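Local coordinates for protein aminoglycoside phosphotransferase (Alicyclobacillus acidocaldarius subsp. acidocaldarius, PDB 4PDY) that probably transfers a phosphate group, as expected for the aminoglycoside phosphotransferase family to which it belongs, at residues S263-Y275 with Q327-L339. Residues are numbered along the deposited sequence; the frame is centred on the assembly and turned at random.
Sequences SLERGNWDGHLAY and QYAVQAEKRQAFL. With SCN (thiocyanate ion), chain C.
Trp269 lays its indole flat against the side chain of Arg335, whose CB sits 3.5 Å from the centroid of the five-membered ring and almost on its normal, a CH-pi contact. With CG anti to the backbone N (chi1 174°) and the chain extended as far as NE, the arginine methylenes run alongside the indole and pass over its six-membered ring. Leu264 CB, from the indole's own segment, lies over the opposite face toward the rim. Phe338 meets the indole obliquely, planes 44° apart, with CD2 3.7 Å from Trp269 CE3. The far end of the phenyl reaches the two helices of the other segment: its CZ is 3.4 Å from Ala274 CB, and its CE2 touches Leu264 CD1. Further along, the amide planes of Asn268 and Gln331 stack, 14° apart.

Trp269 belongs to a type I' beta turn, Gly267 to Asp270, that links helix 252-266 to helix 271-284 in the helical part of this kinase-like fold; helix 319-347 packs across the turn. Asp270 caps the N-terminus of the next helix, its OD1 accepting from His272 N, the capping bond, and from His272 ND1. Were Trp269 replaced by an alanine, the Arg335 methylenes would probably lose their aromatic platform and a gap would open beside Phe338.

Polar links are few. A water donates to Trp269 O and to Lys334 O (2.7 Å from the water oxygen), bridging turn and helix. In one of the two conformers of Glu265, OE2 accepts a weak, bent hydrogen bond from Gln327 NE2. A thiocyanate, probably from the crystallisation liquor, puts its N at the indole edge and accepts a weak bond from Arg335 NE (3.2 Å), while Arg335 NH1 forms a salt bridge with Asp195 of helix 189-203.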
ATOM      1  N   SER A 263      -3.862   2.335   8.802  0.50 11.08           N
ATOM      2  CA  SER A 263      -4.975   3.002   9.473  0.50 12.06           C
ATOM      3  C   SER A 263      -4.839   2.850  10.983  0.50 12.94           C
ATOM      4  O   SER A 263      -4.815   3.842  11.731  0.50 13.01           O
ATOM      5  CB  SER A 263      -6.318   2.428   9.023  0.50 13.30           C
ATOM      6  OG  SER A 263      -6.500   2.527   7.620  0.50 13.31           O
ATOM      7  N   LEU A 264      -4.727   1.599  11.428  1.00 11.40           N
ATOM      8  CA  LEU A 264      -4.705   1.324  12.852  1.00 10.38           C
ATOM      9  C   LEU A 264      -3.500   1.939  13.556  1.00 11.48           C
ATOM     10  O   LEU A 264      -3.609   2.387  14.688  1.00 13.32           O
ATOM     11  CB  LEU A 264      -4.779  -0.173  13.130  1.00 10.66           C
ATOM     12  CG  LEU A 264      -6.121  -0.799  12.745  1.00 11.42           C
ATOM     13  CD1 LEU A 264      -5.986  -2.316  12.644  1.00 12.22           C
ATOM     14  CD2 LEU A 264      -7.245  -0.453  13.722  1.00 13.45           C
ATOM     15  N   GLU A 265      -2.329   1.930  12.920  0.50 12.89           N
ATOM     16  CA  GLU A 265      -1.127   2.473  13.577  0.50 15.94           C
ATOM     17  C   GLU A 265      -1.251   3.974  13.795  0.50 17.64           C
ATOM     18  O   GLU A 265      -0.710   4.511  14.756  0.50 14.43           O
ATOM     19  CB  GLU A 265       0.145   2.194  12.767  0.50 16.42           C
ATOM     20  CG  GLU A 265       1.412   2.735  13.426  0.50 20.10           C
ATOM     21  CD  GLU A 265       1.539   4.246  13.336  0.50 23.65           C
ATOM     22  OE1 GLU A 265       1.058   4.833  12.342  0.50 29.50           O
ATOM     23  OE2 GLU A 265       2.128   4.856  14.256  0.50 28.69           O
ATOM     24  N   ARG A 266      -1.971   4.637  12.896  0.50 18.93           N
ATOM     25  CA  ARG A 266      -2.153   6.088  12.963  0.50 21.54           C
ATOM     26  C   ARG A 266      -3.436   6.514  13.714  0.50 21.65           C
ATOM     27  O   ARG A 266      -3.532   7.660  14.161  0.50 25.26           O
ATOM     28  CB  ARG A 266      -2.111   6.676  11.543  0.50 22.98           C
ATOM     29  CG  ARG A 266      -0.697   6.785  10.980  0.50 26.68           C
ATOM     30  CD  ARG A 266      -0.636   6.724   9.456  0.50 29.07           C
ATOM     31  NE  ARG A 266      -1.498   7.691   8.789  0.50 32.42           N
ATOM     32  CZ  ARG A 266      -1.750   7.687   7.482  0.50 30.53           C
ATOM     33  NH1 ARG A 266      -2.552   8.613   6.962  0.50 31.12           N
ATOM     34  NH2 ARG A 266      -1.205   6.765   6.695  0.50 21.31           N
ATOM     35  N   GLY A 267      -4.409   5.609  13.848  1.00 21.68           N
ATOM     36  CA  GLY A 267      -5.569   5.825  14.733  1.00 21.00           C
ATOM     37  C   GLY A 267      -5.514   5.112  16.075  1.00 17.94           C
ATOM     38  O   GLY A 267      -6.553   4.838  16.676  1.00 16.79           O
ATOM     39  N   ASN A 268      -4.308   4.813  16.553  1.00 17.63           N
ATOM     40  CA  ASN A 268      -4.100   4.080  17.804  1.00 18.80           C
ATOM     41  C   ASN A 268      -5.066   2.936  18.030  1.00 16.57           C
ATOM     42  O   ASN A 268      -5.681   2.776  19.085  1.00 16.18           O
ATOM     43  CB  ASN A 268      -4.038   4.981  19.030  1.00 20.26           C
ATOM     44  CG  ASN A 268      -3.366   4.281  20.213  1.00 21.07           C
ATOM     45  OD1 ASN A 268      -2.704   3.250  20.047  1.00 22.34           O
ATOM     46  ND2 ASN A 268      -3.566   4.786  21.380  1.00 22.43           N
ATOM     47  N   TRP A 269      -5.184   2.128  16.995  1.00 13.92           N
ATOM     48  CA  TRP A 269      -5.786   0.808  17.128  1.00 14.68           C
ATOM     49  C   TRP A 269      -7.268   0.897  17.493  1.00 16.13           C
ATOM     50  O   TRP A 269      -7.831  -0.010  18.075  1.00 17.03           O
ATOM     51  CB  TRP A 269      -4.920  -0.094  18.063  1.00 14.56           C
ATOM     52  CG  TRP A 269      -3.561  -0.246  17.428  1.00 12.17           C
ATOM     53  CD1 TRP A 269      -2.475   0.574  17.580  1.00 13.95           C
ATOM     54  CD2 TRP A 269      -3.192  -1.207  16.433  1.00 12.83           C
ATOM     55  NE1 TRP A 269      -1.467   0.187  16.738  1.00 13.90           N
ATOM     56  CE2 TRP A 269      -1.881  -0.905  16.021  1.00 13.65           C
ATOM     57  CE3 TRP A 269      -3.856  -2.277  15.830  1.00 13.89           C
ATOM     58  CZ2 TRP A 269      -1.209  -1.650  15.071  1.00 13.81           C
ATOM     59  CZ3 TRP A 269      -3.181  -3.023  14.891  1.00 14.09           C
ATOM     60  CH2 TRP A 269      -1.874  -2.723  14.523  1.00 13.29           C
ATOM     61  N   ASP A 270      -7.896   1.997  17.063  1.00 14.24           N
ATOM     62  CA  ASP A 270      -9.354   2.174  17.150  1.00 13.78           C
ATOM     63  C   ASP A 270     -10.042   1.203  16.187  1.00 11.37           C
ATOM     64  O   ASP A 270      -9.927   1.313  14.960  1.00 12.08           O
ATOM     65  CB  ASP A 270      -9.717   3.620  16.799  1.00 13.85           C
ATOM     66  CG  ASP A 270     -11.200   3.934  16.974  1.00 15.93           C
ATOM     67  OD1 ASP A 270     -12.068   3.062  16.874  1.00 14.79           O
ATOM     68  OD2 ASP A 270     -11.513   5.101  17.233  1.00 23.13           O
ATOM     69  N   GLY A 271     -10.746   0.221  16.752  1.00 11.55           N
ATOM     70  CA  GLY A 271     -11.379  -0.812  15.953  1.00 12.57           C
ATOM     71  C   GLY A 271     -12.492  -0.346  15.055  1.00 10.83           C
ATOM     72  O   GLY A 271     -12.907  -1.066  14.163  1.00 11.91           O
ATOM     73  N   HIS A 272     -12.970   0.897  15.227  1.00 11.37           N
ATOM     74  CA  HIS A 272     -13.928   1.421  14.243  1.00 12.46           C
ATOM     75  C   HIS A 272     -13.305   1.481  12.856  1.00 10.49           C
ATOM     76  O   HIS A 272     -13.996   1.299  11.857  1.00 11.68           O
ATOM     77  CB  HIS A 272     -14.454   2.826  14.579  1.00 14.75           C
ATOM     78  CG  HIS A 272     -15.329   2.896  15.791  1.00 15.81           C
ATOM     79  ND1 HIS A 272     -14.847   3.257  17.032  1.00 18.30           N
ATOM     80  CD2 HIS A 272     -16.657   2.681  15.952  1.00 18.27           C
ATOM     81  CE1 HIS A 272     -15.835   3.239  17.909  1.00 19.35           C
ATOM     82  NE2 HIS A 272     -16.949   2.924  17.274  1.00 18.25           N
ATOM     83  N   LEU A 273     -11.994   1.722  12.802  1.00 10.80           N
ATOM     84  CA  LEU A 273     -11.297   1.766  11.532  1.00 11.36           C
ATOM     85  C   LEU A 273     -11.241   0.375  10.909  1.00 10.84           C
ATOM     86  O   LEU A 273     -11.430   0.241   9.700  1.00 10.98           O
ATOM     87  CB  LEU A 273      -9.894   2.317  11.722  1.00 12.56           C
ATOM     88  CG  LEU A 273      -9.824   3.749  12.287  1.00 12.75           C
ATOM     89  CD1 LEU A 273      -8.443   4.069  12.841  1.00 15.64           C
ATOM     90  CD2 LEU A 273     -10.232   4.791  11.254  1.00 14.64           C
ATOM     91  N   ALA A 274     -10.993  -0.661  11.735  1.00 11.48           N
ATOM     92  CA  ALA A 274     -10.937  -2.028  11.220  1.00 12.58           C
ATOM     93  C   ALA A 274     -12.310  -2.484  10.764  1.00 10.12           C
ATOM     94  O   ALA A 274     -12.453  -3.060   9.706  1.00 11.99           O
ATOM     95  CB  ALA A 274     -10.373  -2.975  12.259  1.00 13.81           C
ATOM     96  N   TYR A 275     -13.337  -2.146  11.543  1.00 10.76           N
ATOM     97  CA  TYR A 275     -14.693  -2.533  11.195  1.00 13.57           C
ATOM     98  C   TYR A 275     -15.099  -1.898   9.872  1.00 12.60           C
ATOM     99  O   TYR A 275     -15.691  -2.549   9.020  1.00 12.01           O
ATOM    100  CB  TYR A 275     -15.669  -2.139  12.293  1.00 15.13           C
ATOM    101  CG  TYR A 275     -17.081  -2.614  12.038  1.00 18.92           C
ATOM    102  CD1 TYR A 275     -17.393  -3.964  12.078  1.00 22.27           C
ATOM    103  CD2 TYR A 275     -18.094  -1.723  11.748  1.00 25.86           C
ATOM    104  CE1 TYR A 275     -18.686  -4.419  11.851  1.00 23.85           C
ATOM    105  CE2 TYR A 275     -19.390  -2.161  11.511  1.00 30.97           C
ATOM    106  CZ  TYR A 275     -19.680  -3.514  11.566  1.00 28.27           C
ATOM    107  OH  TYR A 275     -20.967  -3.949  11.328  1.00 44.19           O
ATOM    108  N   GLN A 327       6.572   5.943  19.670  1.00 13.87           N
ATOM    109  CA  GLN A 327       5.146   5.888  19.400  1.00 17.87           C
ATOM    110  C   GLN A 327       4.628   4.455  19.389  1.00 15.02           C
ATOM    111  O   GLN A 327       3.529   4.201  19.872  1.00 15.14           O
ATOM    112  CB  GLN A 327       4.785   6.577  18.079  1.00 20.77           C
ATOM    113  CG  GLN A 327       3.319   6.376  17.686  1.00 27.00           C
ATOM    114  CD  GLN A 327       2.779   7.422  16.734  1.00 37.98           C
ATOM    115  OE1 GLN A 327       3.040   8.620  16.890  1.00 52.37           O
ATOM    116  NE2 GLN A 327       1.986   6.978  15.753  1.00 45.96           N
ATOM    117  N   TYR A 328       5.413   3.520  18.851  1.00 13.88           N
ATOM    118  CA  TYR A 328       4.995   2.120  18.869  1.00 13.38           C
ATOM    119  C   TYR A 328       4.853   1.638  20.320  1.00 13.51           C
ATOM    120  O   TYR A 328       3.890   0.964  20.673  1.00 13.71           O
ATOM    121  CB  TYR A 328       6.012   1.256  18.134  1.00 13.47           C
ATOM    122  CG  TYR A 328       5.573  -0.198  17.988  1.00 14.20           C
ATOM    123  CD1 TYR A 328       4.792  -0.596  16.912  1.00 14.17           C
ATOM    124  CD2 TYR A 328       5.909  -1.143  18.933  1.00 13.83           C
ATOM    125  CE1 TYR A 328       4.374  -1.903  16.775  1.00 15.09           C
ATOM    126  CE2 TYR A 328       5.509  -2.453  18.786  1.00 15.24           C
ATOM    127  CZ  TYR A 328       4.741  -2.821  17.706  1.00 14.58           C
ATOM    128  OH  TYR A 328       4.327  -4.124  17.539  1.00 16.25           O
ATOM    129  N   ALA A 329       5.807   1.995  21.166  1.00 13.38           N
ATOM    130  CA  ALA A 329       5.770   1.603  22.568  1.00 14.50           C
ATOM    131  C   ALA A 329       4.540   2.179  23.275  1.00 15.37           C
ATOM    132  O   ALA A 329       3.872   1.494  24.043  1.00 15.71           O
ATOM    133  CB  ALA A 329       7.037   2.038  23.271  1.00 14.89           C
ATOM    134  N   VAL A 330       4.253   3.451  23.010  1.00 15.66           N
ATOM    135  CA  VAL A 330       3.068   4.115  23.582  1.00 15.87           C
ATOM    136  C   VAL A 330       1.783   3.366  23.239  1.00 15.31           C
ATOM    137  O   VAL A 330       0.906   3.188  24.088  1.00 16.39           O
ATOM    138  CB  VAL A 330       2.964   5.588  23.124  1.00 17.11           C
ATOM    139  CG1 VAL A 330       1.592   6.171  23.418  1.00 18.22           C
ATOM    140  CG2 VAL A 330       4.050   6.407  23.801  1.00 19.53           C
ATOM    141  N   GLN A 331       1.691   2.921  21.998  1.00 14.64           N
ATOM    142  CA  GLN A 331       0.495   2.241  21.496  1.00 14.39           C
ATOM    143  C   GLN A 331       0.469   0.731  21.679  1.00 14.99           C
ATOM    144  O   GLN A 331      -0.517   0.082  21.308  1.00 14.16           O
ATOM    145  CB  GLN A 331       0.340   2.555  20.017  1.00 14.38           C
ATOM    146  CG  GLN A 331       0.215   4.043  19.783  1.00 16.00           C
ATOM    147  CD  GLN A 331      -0.237   4.390  18.398  1.00 20.50           C
ATOM    148  OE1 GLN A 331      -0.149   3.596  17.444  1.00 23.01           O
ATOM    149  NE2 GLN A 331      -0.748   5.591  18.273  1.00 21.73           N
ATOM    150  N   ALA A 332       1.532   0.175  22.240  1.00 14.07           N
ATOM    151  CA  ALA A 332       1.699  -1.275  22.218  1.00 13.70           C
ATOM    152  C   ALA A 332       0.550  -2.008  22.912  1.00 13.13           C
ATOM    153  O   ALA A 332       0.075  -3.027  22.403  1.00 14.28           O
ATOM    154  CB  ALA A 332       3.037  -1.670  22.815  1.00 17.46           C
ATOM    155  N   GLU A 333       0.099  -1.515  24.062  0.50 13.30           N
ATOM    156  CA  GLU A 333      -0.986  -2.204  24.758  0.50 14.46           C
ATOM    157  C   GLU A 333      -2.307  -2.088  24.015  0.50 13.87           C
ATOM    158  O   GLU A 333      -3.066  -3.047  23.952  0.50 15.47           O
ATOM    159  CB  GLU A 333      -1.156  -1.732  26.203  0.50 14.92           C
ATOM    160  CG  GLU A 333      -2.360  -2.384  26.871  0.50 17.11           C
ATOM    161  CD  GLU A 333      -2.343  -3.901  26.695  0.50 20.19           C
ATOM    162  OE1 GLU A 333      -1.260  -4.470  26.856  0.50 28.87           O
ATOM    163  OE2 GLU A 333      -3.371  -4.533  26.359  0.50 24.79           O
ATOM    164  N   LYS A 334      -2.580  -0.918  23.441  1.00 14.28           N
ATOM    165  CA  LYS A 334      -3.780  -0.758  22.612  1.00 14.55           C
ATOM    166  C   LYS A 334      -3.763  -1.680  21.393  1.00 14.43           C
ATOM    167  O   LYS A 334      -4.785  -2.254  21.021  1.00 14.51           O
ATOM    168  CB  LYS A 334      -3.963   0.702  22.163  1.00 17.52           C
ATOM    169  CG  LYS A 334      -4.553   1.596  23.226  1.00 25.90           C
ATOM    170  CD  LYS A 334      -6.012   1.274  23.508  1.00 31.91           C
ATOM    171  CE  LYS A 334      -6.929   1.828  22.439  1.00 38.92           C
ATOM    172  NZ  LYS A 334      -8.348   1.690  22.850  1.00 45.32           N
ATOM    173  N   ARG A 335      -2.591  -1.829  20.787  1.00 12.94           N
ATOM    174  CA  ARG A 335      -2.417  -2.747  19.658  1.00 12.36           C
ATOM    175  C   ARG A 335      -2.693  -4.201  20.086  1.00 12.52           C
ATOM    176  O   ARG A 335      -3.418  -4.936  19.405  1.00 13.91           O
ATOM    177  CB  ARG A 335      -1.005  -2.599  19.079  1.00 12.65           C
ATOM    178  CG  ARG A 335      -0.657  -3.611  18.000  1.00 12.10           C
ATOM    179  CD  ARG A 335       0.720  -3.347  17.411  1.00 12.86           C
ATOM    180  NE  ARG A 335       1.118  -4.349  16.437  1.00 12.39           N
ATOM    181  CZ  ARG A 335       1.592  -5.565  16.754  1.00 12.82           C
ATOM    182  NH1 ARG A 335       1.752  -5.916  18.024  1.00 13.62           N
ATOM    183  NH2 ARG A 335       1.920  -6.413  15.789  1.00 15.38           N
ATOM    184  N   GLN A 336      -2.112  -4.602  21.219  0.50 12.90           N
ATOM    185  CA  GLN A 336      -2.356  -5.940  21.779  0.50 12.33           C
ATOM    186  C   GLN A 336      -3.844  -6.161  22.020  0.50 13.35           C
ATOM    187  O   GLN A 336      -4.387  -7.199  21.661  0.50 14.63           O
ATOM    188  CB  GLN A 336      -1.598  -6.125  23.099  0.50 11.74           C
ATOM    189  CG  GLN A 336      -0.093  -6.265  22.944  0.50 11.37           C
ATOM    190  CD  GLN A 336       0.305  -7.467  22.116  0.50 11.32           C
ATOM    191  OE1 GLN A 336      -0.152  -8.584  22.369  0.50 12.46           O
ATOM    192  NE2 GLN A 336       1.170  -7.259  21.151  0.50 10.37           N
ATOM    193  N   ALA A 337      -4.510  -5.170  22.614  1.00 14.36           N
ATOM    194  CA  ALA A 337      -5.945  -5.273  22.915  1.00 15.21           C
ATOM    195  C   ALA A 337      -6.788  -5.433  21.651  1.00 14.20           C
ATOM    196  O   ALA A 337      -7.748  -6.192  21.597  1.00 15.01           O
ATOM    197  CB  ALA A 337      -6.414  -4.054  23.694  1.00 14.27           C
ATOM    198  N   PHE A 338      -6.436  -4.680  20.627  1.00 13.92           N
ATOM    199  CA  PHE A 338      -7.151  -4.771  19.374  1.00 14.01           C
ATOM    200  C   PHE A 338      -6.988  -6.140  18.734  1.00 14.09           C
ATOM    201  O   PHE A 338      -7.961  -6.746  18.283  1.00 13.26           O
ATOM    202  CB  PHE A 338      -6.749  -3.705  18.353  1.00 13.55           C
ATOM    203  CG  PHE A 338      -7.356  -3.976  17.020  1.00 13.63           C
ATOM    204  CD1 PHE A 338      -8.697  -3.699  16.785  1.00 15.00           C
ATOM    205  CD2 PHE A 338      -6.644  -4.661  16.053  1.00 15.14           C
ATOM    206  CE1 PHE A 338      -9.283  -4.076  15.583  1.00 14.52           C
ATOM    207  CE2 PHE A 338      -7.222  -5.012  14.848  1.00 14.32           C
ATOM    208  CZ  PHE A 338      -8.542  -4.706  14.610  1.00 15.15           C
ATOM    209  N   LEU A 339      -5.744  -6.609  18.678  1.00 13.59           N
ATOM    210  CA  LEU A 339      -5.480  -7.900  18.058  1.00 14.35           C
ATOM    211  C   LEU A 339      -6.137  -9.026  18.837  1.00 13.61           C
ATOM    212  O   LEU A 339      -6.590  -9.978  18.235  1.00 13.17           O
ATOM    213  CB  LEU A 339      -3.991  -8.143  17.865  1.00 14.60           C
ATOM    214  CG  LEU A 339      -3.301  -7.157  16.908  1.00 15.07           C
ATOM    215  CD1 LEU A 339      -1.793  -7.316  17.015  1.00 16.32           C
ATOM    216  CD2 LEU A 339      -3.776  -7.355  15.478  1.00 17.28           C
TER
HETATM  217  S   SCN C 402       3.698  -3.235  13.408  0.75 24.81           S
HETATM  218  C   SCN C 402       2.277  -3.148  13.458  0.75 14.95           C
HETATM  219  N   SCN C 402       1.187  -3.080  13.494  0.75 10.33           N
HETATM  220  O   HOH W   1      -7.226  -1.123  20.930  1.00 30.54           O